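Local coordinates for protein Alpha/beta hydrolase (Legionella pneumophila subsp. pneumophila str. Philadelphia 1, PDB 4EZI) that is of unknown function but adopts an alpha/beta hydrolase fold and may act as a triacylglycerol lipase, at residues 77-82 with 164-169; 116-121 with 139-144. All blocks are in the same frame, centred on the assembly; numbering follows the deposited sequence.

Contact 1: residues 77-82 with 164-169; sequences ISYQHG and YLAGYS
The phenol ring of Y79 lies over the backbone at G167, whose CA sits 3.6 Å from Y79 CE2 and toward the rim of one face, a CH-pi contact; Q80 O, close to the same CA, leaves no room there for a side chain on the other face of the sheet. With CG anti to the backbone N (chi1 -174°), the Y79 ring runs alongside Y168, bringing OH to 3.4 Å from Y168 CB, while CD2 rests on the methyl of A166. On the same face of the sheet, I77 CG1 packs 3.9 Å from Y164 CB, the two side chains crossing at about a right angle. Between the parallel strands, the backbone ladder starts with S78 N to Y164 O at 2.9 Å, continues through A166 N to S78 O and Q80 N to A166 O, and ends with the longer Y168 N to Q80 O, 3.3 Å. Q80 lies on the other face, bent at chi2 (61°), and curls back along its own strand: OE1 accepts from S78 OG at 2.7 Å, and NE2 reaches S78 O from above the carbonyl plane and also bonds T175 OG1. The buried S78 O is therefore gripped by two donors, A166 N and Q80 NE2. The last ladder bond falls at Y168, directly before S169, whose OG bonds H351 NE2 and whose positive phi (64°) is consistent with the strained nucleophile elbow of a serine hydrolase.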
ATOM      1  N   ILE A  77      -5.399  -9.866   8.555  1.00  7.64           N
ATOM      2  CA  ILE A  77      -4.557  -8.709   8.277  1.00  7.20           C
ATOM      3  C   ILE A  77      -4.684  -8.383   6.793  1.00  7.67           C
ATOM      4  O   ILE A  77      -4.533  -9.267   5.939  1.00  7.74           O
ATOM      5  CB  ILE A  77      -3.105  -8.931   8.740  1.00  8.48           C
ATOM      6  CG1 ILE A  77      -2.262  -7.638   8.684  1.00  9.29           C
ATOM      7  CG2 ILE A  77      -2.427 -10.095   8.031  1.00  9.60           C
ATOM      8  CD1 ILE A  77      -1.582  -7.356   7.383  1.00 10.89           C
ATOM      9  N   SER A  78      -5.035  -7.127   6.501  1.00  7.53           N
ATOM     10  CA  SER A  78      -5.090  -6.638   5.127  1.00  6.80           C
ATOM     11  C   SER A  78      -3.810  -5.859   4.915  1.00  7.03           C
ATOM     12  O   SER A  78      -3.597  -4.845   5.576  1.00  7.38           O
ATOM     13  CB  SER A  78      -6.336  -5.754   4.920  1.00  7.98           C
ATOM     14  OG  SER A  78      -6.471  -5.313   3.588  1.00  9.12           O
ATOM     15  N   TYR A  79      -2.973  -6.333   4.002  1.00  7.21           N
ATOM     16  CA  TYR A  79      -1.689  -5.751   3.720  1.00  6.46           C
ATOM     17  C   TYR A  79      -1.695  -5.137   2.307  1.00  6.83           C
ATOM     18  O   TYR A  79      -1.893  -5.856   1.326  1.00  7.43           O
ATOM     19  CB  TYR A  79      -0.537  -6.780   3.834  1.00  7.47           C
ATOM     20  CG  TYR A  79       0.790  -6.094   3.674  1.00  7.76           C
ATOM     21  CD1 TYR A  79       1.364  -5.914   2.411  1.00  8.19           C
ATOM     22  CD2 TYR A  79       1.415  -5.527   4.764  1.00  9.31           C
ATOM     23  CE1 TYR A  79       2.553  -5.238   2.269  1.00  9.18           C
ATOM     24  CE2 TYR A  79       2.586  -4.804   4.642  1.00  9.00           C
ATOM     25  CZ  TYR A  79       3.150  -4.653   3.392  1.00  8.43           C
ATOM     26  OH  TYR A  79       4.325  -3.944   3.259  1.00 10.52           O
ATOM     27  N   GLN A  80      -1.399  -3.838   2.264  1.00  6.39           N
ATOM     28  CA  GLN A  80      -1.418  -3.034   1.046  1.00  6.02           C
ATOM     29  C   GLN A  80       0.017  -2.782   0.585  1.00  6.71           C
ATOM     30  O   GLN A  80       0.807  -2.109   1.254  1.00  6.81           O
ATOM     31  CB  GLN A  80      -2.121  -1.728   1.351  1.00  6.91           C
ATOM     32  CG  GLN A  80      -3.627  -1.823   1.503  1.00  7.70           C
ATOM     33  CD  GLN A  80      -4.082  -2.718   2.630  1.00  8.10           C
ATOM     34  OE1 GLN A  80      -4.688  -3.751   2.369  1.00  8.69           O
ATOM     35  NE2 GLN A  80      -3.827  -2.320   3.880  1.00  8.39           N
ATOM     36  N   HIS A  81       0.351  -3.309  -0.581  1.00  6.28           N
ATOM     37  CA  HIS A  81       1.717  -3.268  -1.100  1.00  6.02           C
ATOM     38  C   HIS A  81       2.173  -1.888  -1.555  1.00  6.32           C
ATOM     39  O   HIS A  81       1.366  -0.995  -1.819  1.00  7.17           O
ATOM     40  CB  HIS A  81       1.905  -4.306  -2.224  1.00  5.97           C
ATOM     41  CG  HIS A  81       1.185  -3.981  -3.496  1.00  5.86           C
ATOM     42  ND1 HIS A  81       1.638  -3.016  -4.375  1.00  6.70           N
ATOM     43  CD2 HIS A  81       0.124  -4.565  -4.096  1.00  6.19           C
ATOM     44  CE1 HIS A  81       0.837  -2.970  -5.427  1.00  6.98           C
ATOM     45  NE2 HIS A  81      -0.075  -3.919  -5.296  1.00  6.48           N
ATOM     46  N   GLY A  82       3.483  -1.747  -1.701  1.00  6.53           N
ATOM     47  CA  GLY A  82       4.076  -0.507  -2.163  1.00  7.23           C
ATOM     48  C   GLY A  82       4.057  -0.342  -3.675  1.00  7.28           C
ATOM     49  O   GLY A  82       3.378  -1.064  -4.393  1.00  7.41           O
ATOM     50  N   TYR A 164      -6.548  -6.213  11.280  1.00  8.20           N
ATOM     51  CA  TYR A 164      -5.358  -5.382  11.317  1.00  7.96           C
ATOM     52  C   TYR A 164      -5.088  -4.841   9.907  1.00  7.89           C
ATOM     53  O   TYR A 164      -5.235  -5.583   8.943  1.00  8.63           O
ATOM     54  CB  TYR A 164      -4.150  -6.211  11.782  1.00  9.15           C
ATOM     55  CG  TYR A 164      -4.418  -7.090  12.987  1.00  9.42           C
ATOM     56  CD1 TYR A 164      -4.480  -6.562  14.264  1.00 10.04           C
ATOM     57  CD2 TYR A 164      -4.664  -8.446  12.831  1.00  9.83           C
ATOM     58  CE1 TYR A 164      -4.740  -7.394  15.371  1.00 10.02           C
ATOM     59  CE2 TYR A 164      -4.915  -9.268  13.900  1.00 10.21           C
ATOM     60  CZ  TYR A 164      -4.980  -8.741  15.170  1.00  9.51           C
ATOM     61  OH  TYR A 164      -5.211  -9.559  16.249  1.00 11.92           O
ATOM     62  N   LEU A 165      -4.670  -3.582   9.790  1.00  7.94           N
ATOM     63  CA  LEU A 165      -4.419  -2.983   8.474  1.00  7.55           C
ATOM     64  C   LEU A 165      -2.976  -2.480   8.436  1.00  7.25           C
ATOM     65  O   LEU A 165      -2.590  -1.681   9.283  1.00  7.88           O
ATOM     66  CB  LEU A 165      -5.374  -1.809   8.217  1.00  8.88           C
ATOM     67  CG  LEU A 165      -6.869  -2.032   8.481  1.00  9.51           C
ATOM     68  CD1 LEU A 165      -7.606  -0.714   8.235  1.00 10.96           C
ATOM     69  CD2 LEU A 165      -7.467  -3.175   7.684  1.00  9.55           C
ATOM     70  N   ALA A 166      -2.200  -2.888   7.433  1.00  7.59           N
ATOM     71  CA  ALA A 166      -0.812  -2.434   7.290  1.00  7.11           C
ATOM     72  C   ALA A 166      -0.473  -2.295   5.814  1.00  6.83           C
ATOM     73  O   ALA A 166      -1.122  -2.865   4.957  1.00  7.43           O
ATOM     74  CB  ALA A 166       0.166  -3.393   7.959  1.00  9.56           C
ATOM     75  N   GLY A 167       0.616  -1.589   5.552  1.00  7.04           N
ATOM     76  CA  GLY A 167       1.138  -1.486   4.210  1.00  6.63           C
ATOM     77  C   GLY A 167       2.433  -0.725   4.242  1.00  6.92           C
ATOM     78  O   GLY A 167       2.830  -0.232   5.298  1.00  8.09           O
ATOM     79  N   TYR A 168       3.078  -0.573   3.081  1.00  6.54           N
ATOM     80  CA  TYR A 168       4.356   0.160   3.015  1.00  6.45           C
ATOM     81  C   TYR A 168       4.320   1.078   1.818  1.00  7.18           C
ATOM     82  O   TYR A 168       3.884   0.701   0.738  1.00  7.25           O
ATOM     83  CB  TYR A 168       5.535  -0.813   2.890  1.00  7.26           C
ATOM     84  CG  TYR A 168       6.866  -0.190   3.279  1.00  7.36           C
ATOM     85  CD1 TYR A 168       7.171   0.001   4.616  1.00  8.12           C
ATOM     86  CD2 TYR A 168       7.805   0.236   2.338  1.00  7.59           C
ATOM     87  CE1 TYR A 168       8.381   0.584   5.002  1.00  8.03           C
ATOM     88  CE2 TYR A 168       8.994   0.831   2.708  1.00  7.71           C
ATOM     89  CZ  TYR A 168       9.274   0.993   4.051  1.00  7.91           C
ATOM     90  OH  TYR A 168      10.416   1.616   4.468  1.00  9.57           O
ATOM     91  N   SER A 169       4.860   2.277   2.003  1.00  6.96           N
ATOM     92  CA  SER A 169       5.113   3.222   0.903  1.00  7.79           C
ATOM     93  C   SER A 169       3.766   3.617   0.288  1.00  7.37           C
ATOM     94  O   SER A 169       2.909   4.115   1.032  1.00  7.97           O
ATOM     95  CB  SER A 169       6.162   2.629  -0.041  1.00  9.13           C
ATOM     96  OG  SER A 169       6.735   3.602  -0.887  1.00 11.08           O
TER

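Contact 2: residues 116-121 with 139-144; sequences PDYLGL and SSSIDM
The ring of Y118 meets the helix at its edge, where S141 OG lies near the ring plane, 4.1 Å from Y118 CE1; S140 OG approaches obliquely, 4.4 Å from Y118 CD1. Beyond these segments H81 meets the same ring with the two planes at about 35°. The puckered pyrrolidine ring of P116 turns its CB and CG to the helix. P116 CG is 3.8 Å from S141 OG, so this one hydroxyl oxygen touches both rings, while its hydrogen bond goes to L137 O one turn back in the helix. P116 CB lies 3.9 Å from CG of the selenomethionine M144; M144 CG stands anti to the backbone N (chi1 173°), and the bend at chi2 carries SE past P116 CA. At the other end, L119 CG rests 4.3 Å from S140 CB. The polar link is a water that accepts from L119 N at 2.8 Å and donates to S140 OG at 2.9 Å, bridging a buried backbone N-H to the helix. S140 OG is also bonded to T136 O, and the Y118 hydroxyl is held by H81 O and S174 OG. Y118 opens a type II beta turn that closes at L121, with G120 at positive phi. Strand 112-116, helix 134-154 and the parallel strand 162-168 form a beta-alpha-beta crossover of the alpha/beta hydrolase fold, passing over strand 74-80, and the contact packs its first connection on the helix through small serines and apolar groups.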
ATOM      1  N   PRO A 116      -4.496  -7.054  -1.622  1.00  6.97           N
ATOM      2  CA  PRO A 116      -5.010  -6.623  -2.929  1.00  7.08           C
ATOM      3  C   PRO A 116      -3.869  -6.370  -3.920  1.00  6.36           C
ATOM      4  O   PRO A 116      -2.809  -5.884  -3.525  1.00  6.60           O
ATOM      5  CB  PRO A 116      -5.732  -5.314  -2.627  1.00  8.06           C
ATOM      6  CG  PRO A 116      -5.050  -4.794  -1.382  1.00  7.98           C
ATOM      7  CD  PRO A 116      -4.727  -6.028  -0.581  1.00  7.23           C
ATOM      8  N   ASP A 117      -4.120  -6.598  -5.206  1.00  6.33           N
ATOM      9  CA  ASP A 117      -3.162  -6.206  -6.227  1.00  6.03           C
ATOM     10  C   ASP A 117      -3.203  -4.725  -6.568  1.00  6.04           C
ATOM     11  O   ASP A 117      -2.195  -4.161  -6.993  1.00  5.96           O
ATOM     12  CB  ASP A 117      -3.364  -7.005  -7.531  1.00  6.69           C
ATOM     13  CG  ASP A 117      -3.026  -8.465  -7.419  1.00  6.50           C
ATOM     14  OD1 ASP A 117      -2.308  -8.880  -6.485  1.00  7.01           O
ATOM     15  OD2 ASP A 117      -3.463  -9.219  -8.316  1.00  7.42           O
ATOM     16  N   TYR A 118      -4.384  -4.137  -6.428  1.00  6.50           N
ATOM     17  CA  TYR A 118      -4.779  -2.776  -6.864  1.00  6.30           C
ATOM     18  C   TYR A 118      -5.261  -2.784  -8.324  1.00  5.99           C
ATOM     19  O   TYR A 118      -4.943  -3.663  -9.123  1.00  6.84           O
ATOM     20  CB  TYR A 118      -3.694  -1.713  -6.751  1.00  6.37           C
ATOM     21  CG  TYR A 118      -3.078  -1.480  -5.407  1.00  6.19           C
ATOM     22  CD1 TYR A 118      -3.770  -1.630  -4.230  1.00  7.28           C
ATOM     23  CD2 TYR A 118      -1.779  -1.012  -5.336  1.00  6.78           C
ATOM     24  CE1 TYR A 118      -3.168  -1.364  -3.006  1.00  7.47           C
ATOM     25  CE2 TYR A 118      -1.191  -0.719  -4.127  1.00  6.56           C
ATOM     26  CZ  TYR A 118      -1.875  -0.899  -2.943  1.00  7.21           C
ATOM     27  OH  TYR A 118      -1.285  -0.586  -1.727  1.00  7.62           O
ATOM     28  N   LEU A 119      -6.046  -1.777  -8.661  1.00  6.68           N
ATOM     29  CA  LEU A 119      -6.496  -1.575 -10.033  1.00  6.96           C
ATOM     30  C   LEU A 119      -5.325  -1.355 -10.974  1.00  7.02           C
ATOM     31  O   LEU A 119      -4.290  -0.780 -10.611  1.00  6.63           O
ATOM     32  CB  LEU A 119      -7.439  -0.381 -10.101  1.00  7.56           C
ATOM     33  CG  LEU A 119      -8.719  -0.485  -9.281  1.00  7.61           C
ATOM     34  CD1 LEU A 119      -9.592   0.744  -9.568  1.00 10.01           C
ATOM     35  CD2 LEU A 119      -9.475  -1.776  -9.539  1.00 10.04           C
ATOM     36  N   GLY A 120      -5.495  -1.814 -12.212  1.00  6.85           N
ATOM     37  CA  GLY A 120      -4.488  -1.676 -13.237  1.00  7.54           C
ATOM     38  C   GLY A 120      -3.341  -2.661 -13.143  1.00  6.82           C
ATOM     39  O   GLY A 120      -2.420  -2.608 -13.959  1.00  9.21           O
ATOM     40  N   LEU A 121      -3.388  -3.553 -12.161  1.00  6.40           N
ATOM     41  CA  LEU A 121      -2.323  -4.522 -11.925  1.00  7.08           C
ATOM     42  C   LEU A 121      -2.963  -5.908 -11.802  1.00  6.81           C
ATOM     43  O   LEU A 121      -4.182  -6.057 -11.710  1.00  7.46           O
ATOM     44  CB  LEU A 121      -1.520  -4.179 -10.684  1.00  6.48           C
ATOM     45  CG  LEU A 121      -0.881  -2.795 -10.689  1.00  6.29           C
ATOM     46  CD1 LEU A 121      -0.324  -2.468  -9.303  1.00  7.96           C
ATOM     47  CD2 LEU A 121       0.204  -2.632 -11.751  1.00  8.18           C
ATOM     48  N   SER A 139     -11.241   2.031  -1.919  1.00  8.58           N
ATOM     49  CA  SER A 139     -12.351   1.156  -2.249  1.00  9.03           C
ATOM     50  C   SER A 139     -11.874  -0.207  -2.738  1.00  9.12           C
ATOM     51  O   SER A 139     -12.452  -1.235  -2.375  1.00  9.13           O
ATOM     52  CB  SER A 139     -13.271   1.806  -3.309  1.00  9.86           C
ATOM     53  OG  SER A 139     -12.578   2.182  -4.475  1.00 10.06           O
ATOM     54  N   SER A 140     -10.802  -0.256  -3.537  1.00  7.70           N
ATOM     55  CA  SER A 140     -10.304  -1.523  -4.023  1.00  7.87           C
ATOM     56  C   SER A 140      -9.789  -2.392  -2.868  1.00  7.96           C
ATOM     57  O   SER A 140      -9.939  -3.614  -2.909  1.00  8.86           O
ATOM     58  CB  SER A 140      -9.233  -1.357  -5.111  1.00  9.55           C
ATOM     59  OG  SER A 140      -8.047  -0.785  -4.596  1.00 10.55           O
ATOM     60  N   SER A 141      -9.216  -1.771  -1.843  1.00  7.67           N
ATOM     61  CA  SER A 141      -8.696  -2.521  -0.719  1.00  8.25           C
ATOM     62  C   SER A 141      -9.844  -3.018   0.184  1.00  8.77           C
ATOM     63  O   SER A 141      -9.819  -4.157   0.660  1.00  8.53           O
ATOM     64  CB  SER A 141      -7.711  -1.653   0.051  1.00  8.48           C
ATOM     65  OG  SER A 141      -6.566  -1.334  -0.711  1.00  9.31           O
ATOM     66  N   ILE A 142     -10.850  -2.181   0.407  1.00  8.22           N
ATOM     67  CA  ILE A 142     -12.016  -2.613   1.199  1.00  7.82           C
ATOM     68  C   ILE A 142     -12.768  -3.751   0.506  1.00  8.58           C
ATOM     69  O   ILE A 142     -13.148  -4.749   1.126  1.00  8.87           O
ATOM     70  CB  ILE A 142     -12.946  -1.436   1.497  1.00  8.88           C
ATOM     71  CG1 ILE A 142     -12.245  -0.473   2.450  1.00  8.78           C
ATOM     72  CG2 ILE A 142     -14.284  -1.953   2.046  1.00 10.31           C
ATOM     73  CD1 ILE A 142     -12.983   0.851   2.671  1.00 12.28           C
ATOM     74  N   ASP A 143     -12.986  -3.591  -0.791  1.00  8.19           N
ATOM     75  CA  ASP A 143     -13.722  -4.621  -1.535  1.00  8.46           C
ATOM     76  C   ASP A 143     -12.962  -5.953  -1.568  1.00  8.39           C
ATOM     77  O   ASP A 143     -13.577  -7.013  -1.507  1.00  8.83           O
ATOM     78  CB  ASP A 143     -14.076  -4.124  -2.928  1.00  8.40           C
ATOM     79  CG  ASP A 143     -15.130  -3.010  -2.898  1.00 10.89           C
ATOM     80  OD1 ASP A 143     -15.870  -2.914  -1.893  1.00 13.70           O
ATOM     81  OD2 ASP A 143     -15.225  -2.262  -3.907  1.00 11.85           O
HETATM   82  N   MSE A 144     -11.635  -5.886  -1.647  1.00  8.41           N
HETATM   83  CA  MSE A 144     -10.804  -7.093  -1.526  1.00  7.93           C
HETATM   84  C   MSE A 144     -11.035  -7.784  -0.178  1.00  8.29           C
HETATM   85  O   MSE A 144     -11.195  -8.990  -0.105  1.00  8.86           O
HETATM   86  CB  MSE A 144      -9.329  -6.719  -1.689  1.00  7.83           C
HETATM   87  CG  MSE A 144      -8.367  -7.863  -1.423  1.00  8.23           C
HETATM   88 SE   MSE A 144      -8.309  -9.140  -2.856  0.75  7.63          SE
HETATM   89  CE  MSE A 144      -7.432 -10.527  -1.848  1.00  9.41           C
TER
HETATM   90  O   HOH W   1      -6.356   0.254  -6.697  1.00  9.03           O

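In the fold
Both contacts are buried, but contact 1 lies nearer the centre of the chain and joins two neighbouring strands of the central sheet, whereas contact 2 sets a loop against helix 134-154 on one face of that sheet. Backbone hydrogen bonds dominate the first; in the second, apolar packing and one bridging water do the work. H81 of contact 1 joins the two through its NE2, which is bonded to D117 O. The loop of contact 2 is thereby tied to a residue just past the end of strand 74-80. At the end of the adjacent strand 162-168, S169, bonded to H351, is consistent with the nucleophile of a Ser-His-Asp triad.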